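Local coordinates for ribonuclease P protein component 3 (Thermococcus kodakarensis KOD1, PDB 3WYZ) that probably serves as a protein subunit of ribonuclease P, the RNA-based complex that matures tRNA by cleaving off the 5' ends of its precursors, at residues F8-V14 and R206-N210; Y62-A66 and T215-K219; A102-V107 and M129-V135; A27-F31 and V185-L191; W114-P120 and F158-T162. One frame throughout, in Å; residues are numbered along the deposited sequence.

Contact 1 of 5, residues F8-V14 and R206-N210; sequences FSRDYFV and RASLN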
# COMPACT_ATOMS: atom_id res chain seq x y z
N PHE A 8 8.03 -13.24 -19.14
CA PHE A 8 8.74 -12.89 -17.88
C PHE A 8 8.59 -13.99 -16.84
O PHE A 8 7.70 -14.83 -16.95
CB PHE A 8 8.21 -11.58 -17.29
CG PHE A 8 9.00 -11.08 -16.13
CD1 PHE A 8 10.17 -10.35 -16.33
CD2 PHE A 8 8.60 -11.36 -14.83
CE1 PHE A 8 10.92 -9.90 -15.25
CE2 PHE A 8 9.34 -10.90 -13.75
CZ PHE A 8 10.50 -10.17 -13.96
N SER A 9 9.47 -13.99 -15.85
CA SER A 9 9.39 -14.93 -14.74
C SER A 9 7.95 -15.07 -14.23
O SER A 9 7.21 -14.09 -14.12
CB SER A 9 10.33 -14.51 -13.60
OG SER A 9 10.88 -15.64 -12.93
N ARG A 10 7.57 -16.31 -13.94
CA ARG A 10 6.24 -16.62 -13.43
C ARG A 10 6.23 -16.55 -11.90
O ARG A 10 5.25 -16.13 -11.30
CB ARG A 10 5.81 -18.02 -13.91
CG ARG A 10 4.45 -18.03 -14.59
CD ARG A 10 4.14 -19.39 -15.20
NE ARG A 10 3.53 -20.30 -14.23
CZ ARG A 10 2.29 -20.16 -13.75
NH1 ARG A 10 1.82 -21.04 -12.87
NH2 ARG A 10 1.52 -19.15 -14.14
N ASP A 11 7.32 -16.96 -11.27
CA ASP A 11 7.38 -16.98 -9.81
C ASP A 11 8.22 -15.83 -9.26
O ASP A 11 9.15 -16.05 -8.50
CB ASP A 11 7.92 -18.32 -9.32
CG ASP A 11 6.93 -19.45 -9.54
OD1 ASP A 11 5.77 -19.17 -9.90
OD2 ASP A 11 7.33 -20.63 -9.34
N TYR A 12 7.87 -14.61 -9.64
CA TYR A 12 8.57 -13.43 -9.17
C TYR A 12 7.64 -12.65 -8.23
O TYR A 12 6.51 -12.35 -8.60
CB TYR A 12 9.00 -12.56 -10.35
CG TYR A 12 9.95 -11.45 -9.98
CD1 TYR A 12 9.47 -10.20 -9.58
CD2 TYR A 12 11.33 -11.65 -10.00
CE1 TYR A 12 10.34 -9.18 -9.22
CE2 TYR A 12 12.20 -10.63 -9.65
CZ TYR A 12 11.70 -9.40 -9.26
OH TYR A 12 12.56 -8.39 -8.90
N PHE A 13 8.12 -12.32 -7.03
CA PHE A 13 7.26 -11.71 -6.01
C PHE A 13 7.89 -10.48 -5.36
O PHE A 13 9.08 -10.49 -5.06
CB PHE A 13 6.94 -12.75 -4.93
CG PHE A 13 6.31 -14.00 -5.47
CD1 PHE A 13 5.03 -13.97 -6.02
CD2 PHE A 13 6.99 -15.21 -5.43
CE1 PHE A 13 4.45 -15.12 -6.53
CE2 PHE A 13 6.41 -16.37 -5.93
CZ PHE A 13 5.14 -16.32 -6.48
N VAL A 14 7.09 -9.44 -5.15
CA VAL A 14 7.56 -8.18 -4.57
C VAL A 14 6.72 -7.80 -3.34
O VAL A 14 5.49 -7.83 -3.40
CB VAL A 14 7.48 -7.03 -5.58
CG1 VAL A 14 7.87 -5.70 -4.94
CG2 VAL A 14 8.36 -7.33 -6.79
N ARG A 206 -1.54 -13.42 -8.43
CA ARG A 206 -0.14 -13.46 -8.82
C ARG A 206 0.33 -12.11 -9.36
O ARG A 206 1.43 -11.66 -9.04
CB ARG A 206 0.07 -14.55 -9.88
CG ARG A 206 1.52 -14.80 -10.28
CD ARG A 206 1.62 -15.80 -11.43
NE ARG A 206 1.00 -17.08 -11.09
CZ ARG A 206 1.55 -18.01 -10.30
NH1 ARG A 206 2.75 -17.83 -9.76
NH2 ARG A 206 0.89 -19.14 -10.06
N ALA A 207 -0.49 -11.47 -10.19
CA ALA A 207 -0.14 -10.17 -10.77
C ALA A 207 -0.03 -9.07 -9.72
O ALA A 207 0.76 -8.14 -9.88
CB ALA A 207 -1.14 -9.76 -11.84
N SER A 208 -0.80 -9.19 -8.64
CA SER A 208 -0.74 -8.24 -7.53
C SER A 208 0.58 -8.28 -6.74
O SER A 208 0.91 -7.32 -6.03
CB SER A 208 -1.92 -8.46 -6.58
OG SER A 208 -3.15 -8.23 -7.25
N LEU A 209 1.32 -9.37 -6.84
CA LEU A 209 2.66 -9.47 -6.24
C LEU A 209 3.79 -9.41 -7.27
O LEU A 209 4.95 -9.24 -6.91
CB LEU A 209 2.78 -10.78 -5.45
CG LEU A 209 1.92 -10.92 -4.20
CD1 LEU A 209 2.16 -12.29 -3.58
CD2 LEU A 209 2.19 -9.81 -3.20
N ASN A 210 3.45 -9.52 -8.55
CA ASN A 210 4.46 -9.62 -9.61
C ASN A 210 4.39 -8.41 -10.54
O ASN A 210 5.21 -7.49 -10.44
CB ASN A 210 4.26 -10.95 -10.37
CG ASN A 210 5.33 -11.21 -11.41
OD1 ASN A 210 6.03 -10.30 -11.86
ND2 ASN A 210 5.47 -12.47 -11.79
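Leu209 O takes the backbone N-H of Val14 in a bond of 2.8 Å, and the same oxygen is approached by Phe13 CA. Next to it the CB of Leu209 meets the edge of the Phe13 ring at CD1 (3.9 Å). Asn210 lays CB 3.2 Å from Tyr12 O; with CG anti to the backbone N (chi1 -175°), its ND2 reaches Ser9 O in a weak bond of 3.3 Å, while OD1 is held by Arg214. Farther out, Arg206 NH1 forms a salt bridge to Asp11 OD1 at 3.3 Å and a weak bond to Arg10 O at 3.4 Å. The guanidinium of Arg10 lies over one face of that of Arg206, the planes 47° apart, two like charges that Asp11, salt-bridged to Arg206, probably offsets in part. A methionine in place of Arg206 would probably leave the Asp11 carboxylate without this partner and the Arg10 carbonyl without its weak donor. Asp32 binds the Phe13 backbone N, and Glu33 takes the Tyr12 hydroxyl. The loop 8-14 thus leads into the edge strand 14-18 across the end of helix 202-209, with helix 188-198 touching both Phe13 and Leu209.

Contact 2 of 5, residues Y62-A66 and T215-K219; sequences YGKVA and TIVWK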
# COMPACT_ATOMS: atom_id res chain seq x y z
N TYR A 62 18.27 0.12 3.21
CA TYR A 62 17.30 -0.83 2.65
C TYR A 62 17.24 -0.90 1.12
O TYR A 62 16.78 -1.90 0.57
CB TYR A 62 15.91 -0.52 3.16
CG TYR A 62 15.79 -0.53 4.66
CD1 TYR A 62 15.70 -1.72 5.37
CD2 TYR A 62 15.77 0.66 5.38
CE1 TYR A 62 15.60 -1.73 6.75
CE2 TYR A 62 15.66 0.67 6.75
CZ TYR A 62 15.57 -0.53 7.43
OH TYR A 62 15.46 -0.51 8.80
N GLY A 63 17.68 0.16 0.44
CA GLY A 63 17.64 0.23 -1.02
C GLY A 63 16.39 0.92 -1.52
O GLY A 63 16.43 2.09 -1.89
N LYS A 64 15.28 0.18 -1.55
CA LYS A 64 13.99 0.72 -1.97
C LYS A 64 13.23 1.22 -0.74
O LYS A 64 13.08 0.50 0.25
CB LYS A 64 13.16 -0.35 -2.69
CG LYS A 64 13.79 -0.86 -3.98
CD LYS A 64 13.69 0.19 -5.07
CE LYS A 64 14.22 -0.29 -6.41
NZ LYS A 64 14.33 0.78 -7.45
N VAL A 65 12.75 2.46 -0.81
CA VAL A 65 12.08 3.09 0.32
C VAL A 65 10.75 3.70 -0.11
O VAL A 65 10.66 4.37 -1.14
CB VAL A 65 12.98 4.17 0.97
CG1 VAL A 65 12.25 4.89 2.09
CG2 VAL A 65 14.27 3.55 1.51
N ALA A 66 9.72 3.47 0.70
CA ALA A 66 8.43 4.13 0.53
C ALA A 66 8.15 5.04 1.72
O ALA A 66 8.64 4.81 2.82
CB ALA A 66 7.33 3.11 0.38
N THR A 215 5.50 -2.30 -12.05
CA THR A 215 5.09 -1.03 -12.67
C THR A 215 5.45 0.20 -11.82
O THR A 215 5.45 1.32 -12.33
CB THR A 215 3.57 -1.06 -12.95
OG1 THR A 215 3.28 -2.16 -13.83
CG2 THR A 215 3.07 0.23 -13.58
N ILE A 216 5.75 -0.02 -10.54
CA ILE A 216 6.00 1.06 -9.58
C ILE A 216 7.45 1.13 -9.11
O ILE A 216 8.03 2.22 -9.02
CB ILE A 216 5.09 0.89 -8.33
CG1 ILE A 216 3.62 0.81 -8.75
CG2 ILE A 216 5.31 2.03 -7.34
CD1 ILE A 216 2.72 0.21 -7.69
N VAL A 217 8.03 -0.03 -8.78
CA VAL A 217 9.33 -0.10 -8.10
C VAL A 217 10.54 0.24 -8.95
O VAL A 217 11.64 0.36 -8.42
CB VAL A 217 9.59 -1.48 -7.46
CG1 VAL A 217 8.55 -1.80 -6.39
CG2 VAL A 217 9.70 -2.58 -8.52
N TRP A 218 10.37 0.35 -10.27
CA TRP A 218 11.47 0.80 -11.15
C TRP A 218 12.06 2.14 -10.68
O TRP A 218 13.24 2.40 -10.87
CB TRP A 218 11.01 0.88 -12.60
CG TRP A 218 9.96 1.93 -12.84
CD1 TRP A 218 8.60 1.77 -12.76
CD2 TRP A 218 10.17 3.30 -13.18
NE1 TRP A 218 7.96 2.95 -13.04
CE2 TRP A 218 8.91 3.91 -13.30
CE3 TRP A 218 11.32 4.08 -13.40
CZ2 TRP A 218 8.75 5.26 -13.63
CZ3 TRP A 218 11.17 5.42 -13.73
CH2 TRP A 218 9.89 5.99 -13.84
N LYS A 219 11.20 2.97 -10.09
CA LYS A 219 11.63 4.07 -9.24
C LYS A 219 12.41 5.16 -9.95
O LYS A 219 13.17 5.88 -9.30
CB LYS A 219 12.49 3.55 -8.11
CG LYS A 219 12.56 4.54 -6.96
CD LYS A 219 12.86 3.85 -5.66
CE LYS A 219 11.88 2.70 -5.42
NZ LYS A 219 10.88 3.01 -4.39
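The C-terminal tail of this TIM barrel-like fold meets the start of strand 65-70, where the chain has just left helix 48-62 through Gly63, a residue with positive phi. Lys64 carries the contact: its chain bends about CB-CG (chi2 -73°) and then runs extended, which brings NZ to Val217 O at 2.9 Å. The approach is almost head-on to the carbonyl, with a C=O...N angle of 174°. This acceptor belongs to the weakly bonded helical turn about 215-217, so the ammonium group would probably be favoured by the peptide dipoles of this turn. Lys219 passes Lys64 in the opposite direction, but the detailed fit of the two chains is doubtful; their ammonium groups are not in contact. Val65 itself turns its side chain to Leu55 and Leu58 of helix 48-62. Strand 65-70 lies between strands 33-41 and 88-92, and from the tail Ile216 and Lys219 touch Leu88 while Val217 packs on Met16 of strand 14-18.

Contact 3 of 5, residues A102-V107 and M129-V135; sequences AIESGV and MAARRGV
Ile103 spreads its two branches over the neighbouring helix. CG2 presses against Met129 CB at 3.4 Å, a tight fit for two carbons, and also meets the backbone N of Ala130. The other branch, bent at chi2 (-61°), puts CD1 against both Ala130 CB and Val135 CG1, each at 3.6 Å. Val135 runs obliquely to Ile103, and both its methyls lie against Val107 O, CG1 and CG2 each 3.4 Å from it; CG1 also meets Val107 CG1, and CG2 also approaches Ile103 O. Arg133 lies along the carbonyl ends of helix 96-104, its CG near Ile103 O, and its NE gives a weak bond to Glu104 O at 3.3 Å; the acceptor is near the guanidinium plane, at its edge. A positive group beside these end carbonyls is probably favourable. The Glu104 carboxylate is instead paired with Arg100, while its CG touches Met129 SD. Both helices stop in Schellman motifs, at Gly106 and Gly134, and turn to the parallel strands 109-111 and 136-140: adjacent alpha-to-beta turns, at the N-terminal ends of the strands of a TIM barrel-like fold.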
# COMPACT_ATOMS: atom_id res chain seq x y z
N ALA A 102 -5.53 11.75 -2.02
CA ALA A 102 -4.44 10.85 -2.39
C ALA A 102 -4.56 10.45 -3.86
O ALA A 102 -3.57 10.42 -4.58
CB ALA A 102 -4.45 9.62 -1.50
N ILE A 103 -5.79 10.15 -4.29
CA ILE A 103 -6.07 9.80 -5.68
C ILE A 103 -5.84 11.00 -6.59
O ILE A 103 -5.15 10.88 -7.61
CB ILE A 103 -7.53 9.31 -5.87
CG1 ILE A 103 -7.80 8.02 -5.08
CG2 ILE A 103 -7.85 9.12 -7.36
CD1 ILE A 103 -6.94 6.84 -5.47
N GLU A 104 -6.45 12.13 -6.23
CA GLU A 104 -6.38 13.36 -7.04
C GLU A 104 -4.94 13.83 -7.29
O GLU A 104 -4.61 14.26 -8.39
CB GLU A 104 -7.19 14.49 -6.38
CG GLU A 104 -8.70 14.33 -6.54
CD GLU A 104 -9.52 15.37 -5.76
OE1 GLU A 104 -9.03 15.89 -4.73
OE2 GLU A 104 -10.66 15.65 -6.18
N SER A 105 -4.09 13.70 -6.27
CA SER A 105 -2.70 14.15 -6.36
C SER A 105 -1.75 13.21 -7.13
O SER A 105 -0.58 13.54 -7.30
CB SER A 105 -2.16 14.38 -4.95
OG SER A 105 -2.97 15.32 -4.28
N GLY A 106 -2.25 12.07 -7.59
CA GLY A 106 -1.42 11.15 -8.38
C GLY A 106 -0.34 10.48 -7.55
O GLY A 106 0.80 10.35 -7.98
N VAL A 107 -0.72 10.06 -6.36
CA VAL A 107 0.20 9.40 -5.45
C VAL A 107 0.44 7.96 -5.93
O VAL A 107 -0.37 7.41 -6.69
CB VAL A 107 -0.37 9.44 -4.00
CG1 VAL A 107 -1.23 8.22 -3.68
CG2 VAL A 107 0.74 9.57 -3.00
N MET A 129 -11.31 7.79 -10.77
CA MET A 129 -10.19 8.72 -10.68
C MET A 129 -8.86 8.00 -10.48
O MET A 129 -7.83 8.44 -11.01
CB MET A 129 -10.40 9.71 -9.53
CG MET A 129 -11.49 10.73 -9.78
SD MET A 129 -11.47 12.04 -8.54
CE MET A 129 -12.03 11.15 -7.10
N ALA A 130 -8.87 6.90 -9.72
CA ALA A 130 -7.65 6.13 -9.49
C ALA A 130 -7.09 5.52 -10.79
O ALA A 130 -5.87 5.47 -10.99
CB ALA A 130 -7.90 5.03 -8.47
N ALA A 131 -7.98 5.07 -11.66
CA ALA A 131 -7.57 4.49 -12.94
C ALA A 131 -7.02 5.58 -13.87
O ALA A 131 -5.97 5.40 -14.50
CB ALA A 131 -8.74 3.77 -13.58
N ARG A 132 -7.71 6.72 -13.94
CA ARG A 132 -7.28 7.83 -14.79
C ARG A 132 -6.04 8.54 -14.25
O ARG A 132 -5.32 9.17 -15.02
CB ARG A 132 -8.40 8.86 -14.97
CG ARG A 132 -9.72 8.30 -15.48
CD ARG A 132 -9.56 7.43 -16.71
NE ARG A 132 -9.01 8.16 -17.86
CZ ARG A 132 -8.85 7.63 -19.06
NH1 ARG A 132 -9.18 6.36 -19.28
NH2 ARG A 132 -8.35 8.36 -20.06
N ARG A 133 -5.79 8.45 -12.94
CA ARG A 133 -4.58 9.02 -12.33
C ARG A 133 -3.47 7.98 -12.14
O ARG A 133 -2.38 8.32 -11.71
CB ARG A 133 -4.90 9.65 -10.97
CG ARG A 133 -5.94 10.76 -10.99
CD ARG A 133 -5.44 12.05 -11.60
NE ARG A 133 -6.19 13.20 -11.09
CZ ARG A 133 -7.47 13.50 -11.38
NH1 ARG A 133 -8.18 12.73 -12.20
NH2 ARG A 133 -8.03 14.58 -10.85
N GLY A 134 -3.76 6.71 -12.44
CA GLY A 134 -2.78 5.63 -12.27
C GLY A 134 -2.38 5.32 -10.84
O GLY A 134 -1.29 4.82 -10.60
N VAL A 135 -3.27 5.60 -9.89
CA VAL A 135 -2.99 5.41 -8.46
C VAL A 135 -3.34 3.98 -8.03
O VAL A 135 -4.48 3.56 -8.20
CB VAL A 135 -3.78 6.41 -7.60
CG1 VAL A 135 -3.49 6.19 -6.11
CG2 VAL A 135 -3.43 7.84 -7.99

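Contact 4 of 5, residues A27-F31 and V185-L191; sequences ASDWF and VRGPRDL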
# COMPACT_ATOMS: atom_id res chain seq x y z
N ALA A 27 11.57 -10.95 5.26
CA ALA A 27 10.88 -10.93 3.97
C ALA A 27 11.83 -11.02 2.76
O ALA A 27 11.43 -11.50 1.70
CB ALA A 27 10.03 -9.67 3.85
N SER A 28 13.07 -10.56 2.93
CA SER A 28 14.05 -10.58 1.83
C SER A 28 14.38 -12.00 1.32
O SER A 28 14.84 -12.16 0.19
CB SER A 28 15.33 -9.86 2.25
OG SER A 28 15.95 -10.51 3.35
N ASP A 29 14.17 -13.02 2.16
CA ASP A 29 14.31 -14.41 1.73
C ASP A 29 13.16 -14.87 0.85
O ASP A 29 13.36 -15.63 -0.10
CB ASP A 29 14.38 -15.34 2.95
CG ASP A 29 15.69 -15.25 3.70
OD1 ASP A 29 16.67 -14.68 3.18
OD2 ASP A 29 15.74 -15.78 4.83
N TRP A 30 11.94 -14.44 1.18
CA TRP A 30 10.74 -14.94 0.51
C TRP A 30 10.35 -14.14 -0.74
O TRP A 30 9.67 -14.67 -1.62
CB TRP A 30 9.54 -14.95 1.48
CG TRP A 30 9.80 -15.64 2.78
CD1 TRP A 30 10.71 -16.63 3.02
CD2 TRP A 30 9.13 -15.40 4.02
NE1 TRP A 30 10.65 -17.01 4.34
CE2 TRP A 30 9.68 -16.28 4.98
CE3 TRP A 30 8.10 -14.53 4.42
CZ2 TRP A 30 9.25 -16.31 6.31
CZ3 TRP A 30 7.67 -14.56 5.75
CH2 TRP A 30 8.25 -15.45 6.68
N PHE A 31 10.76 -12.88 -0.80
CA PHE A 31 10.41 -12.00 -1.93
C PHE A 31 11.65 -11.56 -2.69
O PHE A 31 12.73 -11.43 -2.11
CB PHE A 31 9.63 -10.79 -1.43
CG PHE A 31 8.30 -11.14 -0.82
CD1 PHE A 31 8.20 -11.42 0.55
CD2 PHE A 31 7.16 -11.20 -1.60
CE1 PHE A 31 6.98 -11.75 1.11
CE2 PHE A 31 5.93 -11.54 -1.04
CZ PHE A 31 5.84 -11.81 0.32
N VAL A 185 4.84 -10.64 8.81
CA VAL A 185 5.31 -10.94 7.46
C VAL A 185 4.81 -12.32 7.04
O VAL A 185 4.97 -13.29 7.77
CB VAL A 185 6.86 -10.92 7.38
CG1 VAL A 185 7.34 -11.16 5.96
CG2 VAL A 185 7.40 -9.59 7.88
N ARG A 186 4.21 -12.40 5.86
CA ARG A 186 3.73 -13.67 5.30
C ARG A 186 4.29 -13.86 3.90
O ARG A 186 4.55 -12.89 3.18
CB ARG A 186 2.20 -13.69 5.24
CG ARG A 186 1.48 -13.45 6.56
CD ARG A 186 1.43 -14.67 7.47
NE ARG A 186 2.26 -14.50 8.67
CZ ARG A 186 3.22 -15.33 9.07
NH1 ARG A 186 3.90 -15.05 10.18
NH2 ARG A 186 3.52 -16.45 8.39
N GLY A 187 4.48 -15.11 3.50
CA GLY A 187 5.08 -15.43 2.21
C GLY A 187 4.16 -15.14 1.04
O GLY A 187 2.96 -14.93 1.24
N PRO A 188 4.71 -15.15 -0.19
CA PRO A 188 3.92 -14.87 -1.40
C PRO A 188 2.66 -15.71 -1.51
O PRO A 188 1.60 -15.19 -1.84
CB PRO A 188 4.88 -15.22 -2.54
CG PRO A 188 6.24 -15.10 -1.96
CD PRO A 188 6.11 -15.47 -0.51
N ARG A 189 2.78 -17.01 -1.21
CA ARG A 189 1.65 -17.93 -1.31
C ARG A 189 0.52 -17.55 -0.36
O ARG A 189 -0.65 -17.65 -0.72
CB ARG A 189 2.14 -19.36 -1.04
CG ARG A 189 1.13 -20.44 -1.40
CD ARG A 189 1.74 -21.83 -1.30
NE ARG A 189 2.49 -22.20 -2.50
CZ ARG A 189 3.81 -22.09 -2.67
NH1 ARG A 189 4.60 -21.61 -1.71
NH2 ARG A 189 4.36 -22.47 -3.82
N ASP A 190 0.86 -17.10 0.84
CA ASP A 190 -0.14 -16.65 1.81
C ASP A 190 -0.77 -15.32 1.40
O ASP A 190 -1.97 -15.11 1.59
CB ASP A 190 0.45 -16.52 3.22
CG ASP A 190 0.69 -17.88 3.88
OD1 ASP A 190 0.75 -18.90 3.14
OD2 ASP A 190 0.83 -17.93 5.13
N LEU A 191 0.03 -14.41 0.85
CA LEU A 191 -0.49 -13.12 0.39
C LEU A 191 -1.45 -13.32 -0.78
O LEU A 191 -2.43 -12.59 -0.90
CB LEU A 191 0.64 -12.17 0.00
CG LEU A 191 1.55 -11.67 1.13
CD1 LEU A 191 2.52 -10.65 0.57
CD2 LEU A 191 0.76 -11.06 2.28
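Apolar packing begins at Val185, whose CG1, anti to the backbone N (chi1 -177°), fits between Ala27 CB at 3.7 Å and Trp30 CZ3 at 3.4 Å. The indole crosses the valine at a slant; its edge meets Val185 C in plane, and CE3 comes obliquely to Gly187 N, while Trp30 CB touches Pro188 CD. The far end of the Phe31 ring, CZ, meets Leu191 CD1 at 3.5 Å. Over one face of the Phe31 ring sits Pro188 CG, a CH-pi contact 4.1 Å from the centroid and 26° off the normal. The arrangement joins the C-terminal end of helix 21-30 to the N-terminal end of helix 188-198, in the TIM barrel-like fold where early and late elements of the chain come together. Gly187 is the N-cap of the later helix, its carbonyl accepting from Leu191 N. A CB here would crowd Pro188 CD. Polar groups enter mainly at ring edges: Arg186 O lies in the plane of the Phe31 ring, 3.3 Å from CZ, and Ala27 O also faces its edge. Replacing Phe31 by alanine is likely to open a gap beside Pro188 and Leu191 and to take away the face on which the proline rests. Phe13 touches both Phe31 and Pro188, and Leu209 of helix 202-209 covers Pro188 and Leu191.

Contact 5 of 5, residues W114-P120 and F158-T162; sequences WFGRKDP and FMMKT
One face of the Trp114 indole carries Met159, whose CG stands 3.8 Å from the centroid of the six-membered ring in a CH-pi contact; its methyl CE reaches Trp114 CZ2 at 3.4 Å, and SD lies obliquely to the ring, a Met-aromatic contact. In plane at the indole edge is Thr162 CG2. The Phe158 ring has backbone over one face, Asp119 N and C, with Phe158 CZ 3.4 Å from Asp119 N. Trp114 CG is placed between the backbone N and carbonyl carbon (chi1 55°), which turns the indole against Met159 and Thr162 of helix 149-168. The loop after strand 109-111 of this TIM barrel-like fold thus wraps Phe158 and includes a type II turn, Trp114 to Arg117. Within the loop Arg117 forms a side-on salt bridge, NE and NH2 both bonding Asp119 OD1, with NE at 3.0 Å, while its NH1 goes to Gly94 O. Pro120 CG packs on Lys161 CB at 3.6 Å. Thr162 OG1 bonds back to Phe158 O at 3.0 Å, reaching it from the face opposite Thr162 N. The indole also meets the ring of Phe139 of strand 136-140, the planes at about 35°.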
# COMPACT_ATOMS: atom_id res chain seq x y z
N TRP A 114 -10.38 1.44 3.37
CA TRP A 114 -11.36 1.01 4.38
C TRP A 114 -10.87 1.17 5.82
O TRP A 114 -11.65 1.06 6.76
CB TRP A 114 -11.75 -0.46 4.15
CG TRP A 114 -10.56 -1.38 4.12
CD1 TRP A 114 -9.92 -1.93 5.19
CD2 TRP A 114 -9.84 -1.81 2.96
NE1 TRP A 114 -8.85 -2.69 4.77
CE2 TRP A 114 -8.78 -2.63 3.40
CE3 TRP A 114 -10.00 -1.59 1.58
CZ2 TRP A 114 -7.88 -3.22 2.52
CZ3 TRP A 114 -9.10 -2.18 0.70
CH2 TRP A 114 -8.06 -2.98 1.18
N PHE A 115 -9.57 1.40 6.00
CA PHE A 115 -8.93 1.34 7.32
C PHE A 115 -9.66 2.17 8.38
O PHE A 115 -9.75 3.39 8.26
CB PHE A 115 -7.46 1.77 7.22
CG PHE A 115 -6.69 1.66 8.50
CD1 PHE A 115 -6.35 0.42 9.02
CD2 PHE A 115 -6.30 2.80 9.20
CE1 PHE A 115 -5.64 0.31 10.21
CE2 PHE A 115 -5.59 2.70 10.39
CZ PHE A 115 -5.26 1.45 10.90
N GLY A 116 -10.17 1.51 9.40
CA GLY A 116 -10.86 2.18 10.51
C GLY A 116 -12.23 2.72 10.14
O GLY A 116 -12.65 3.75 10.66
N ARG A 117 -12.94 2.02 9.26
CA ARG A 117 -14.26 2.45 8.80
C ARG A 117 -15.29 1.34 8.92
O ARG A 117 -14.95 0.18 9.20
CB ARG A 117 -14.20 2.89 7.33
CG ARG A 117 -13.21 4.01 7.03
CD ARG A 117 -13.25 4.36 5.54
NE ARG A 117 -14.55 4.89 5.14
CZ ARG A 117 -14.99 6.12 5.39
NH1 ARG A 117 -14.23 6.99 6.06
NH2 ARG A 117 -16.18 6.50 4.98
N LYS A 118 -16.55 1.70 8.70
CA LYS A 118 -17.64 0.73 8.60
C LYS A 118 -18.12 0.61 7.15
O LYS A 118 -19.24 0.20 6.91
CB LYS A 118 -18.79 1.12 9.53
CG LYS A 118 -18.46 0.96 11.01
CD LYS A 118 -17.94 2.25 11.62
CE LYS A 118 -19.06 3.20 12.02
NZ LYS A 118 -19.85 2.72 13.19
N ASP A 119 -17.25 0.96 6.21
CA ASP A 119 -17.54 0.86 4.78
C ASP A 119 -16.22 0.84 3.97
O ASP A 119 -15.16 1.15 4.51
CB ASP A 119 -18.44 2.02 4.33
CG ASP A 119 -17.78 3.38 4.46
OD1 ASP A 119 -16.85 3.69 3.67
OD2 ASP A 119 -18.20 4.16 5.34
N PRO A 120 -16.28 0.48 2.67
CA PRO A 120 -15.07 0.34 1.85
C PRO A 120 -14.20 1.59 1.73
O PRO A 120 -12.98 1.47 1.56
CB PRO A 120 -15.62 -0.04 0.47
CG PRO A 120 -16.92 -0.67 0.74
CD PRO A 120 -17.49 0.02 1.94
N PHE A 158 -15.20 -5.38 3.01
CA PHE A 158 -14.74 -4.11 2.44
C PHE A 158 -13.69 -4.35 1.36
O PHE A 158 -13.68 -3.66 0.34
CB PHE A 158 -14.15 -3.18 3.52
CG PHE A 158 -15.08 -2.90 4.67
CD1 PHE A 158 -16.46 -2.84 4.49
CD2 PHE A 158 -14.57 -2.67 5.94
CE1 PHE A 158 -17.31 -2.58 5.55
CE2 PHE A 158 -15.41 -2.41 7.00
CZ PHE A 158 -16.78 -2.36 6.81
N MET A 159 -12.80 -5.30 1.61
CA MET A 159 -11.79 -5.68 0.64
C MET A 159 -12.41 -6.29 -0.62
O MET A 159 -11.92 -6.04 -1.72
CB MET A 159 -10.81 -6.67 1.25
CG MET A 159 -9.87 -6.04 2.26
SD MET A 159 -8.70 -7.25 2.91
CE MET A 159 -7.80 -6.25 4.09
N MET A 160 -13.47 -7.07 -0.45
CA MET A 160 -14.23 -7.61 -1.58
C MET A 160 -14.88 -6.50 -2.41
O MET A 160 -14.81 -6.55 -3.63
CB MET A 160 -15.30 -8.59 -1.10
CG MET A 160 -14.74 -9.91 -0.58
SD MET A 160 -15.99 -10.93 0.21
CE MET A 160 -14.99 -12.10 1.13
N LYS A 161 -15.49 -5.52 -1.75
CA LYS A 161 -16.13 -4.40 -2.46
C LYS A 161 -15.10 -3.58 -3.24
O LYS A 161 -15.34 -3.20 -4.38
CB LYS A 161 -16.90 -3.48 -1.50
CG LYS A 161 -18.10 -4.13 -0.80
CD LYS A 161 -19.22 -3.13 -0.57
CE LYS A 161 -20.17 -3.57 0.55
NZ LYS A 161 -21.50 -2.90 0.46
N THR A 162 -13.97 -3.30 -2.60
CA THR A 162 -12.90 -2.54 -3.22
C THR A 162 -12.28 -3.31 -4.38
O THR A 162 -11.97 -2.72 -5.42
CB THR A 162 -11.81 -2.18 -2.20
OG1 THR A 162 -12.39 -1.42 -1.12
CG2 THR A 162 -10.73 -1.36 -2.84

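In the fold
Contacts 1 and 4, their centres 12 Å apart, form a shared apolar patch where loop 8-14 meets helices 21-30, 188-198 and 202-209. Contact 2 touches contact 1 where Val14 meets Val217; helices 202-209 and 211-217 also follow each other in the chain. Contacts 3 and 5 flank helix 124-133, contact 5 in the loop before it and contact 3 at its C-terminal end, nearest atoms about 9 Å apart; contact 3 lies across the chain's centre from contact 4. All five are partly buried. Contacts 3, 4 and 5 rest on buried side chains (Ile103 and Val135; Phe31 and Val185; Trp114 and Phe158), unlike the exposed charged rim of contact 1 and the lysines of contact 2.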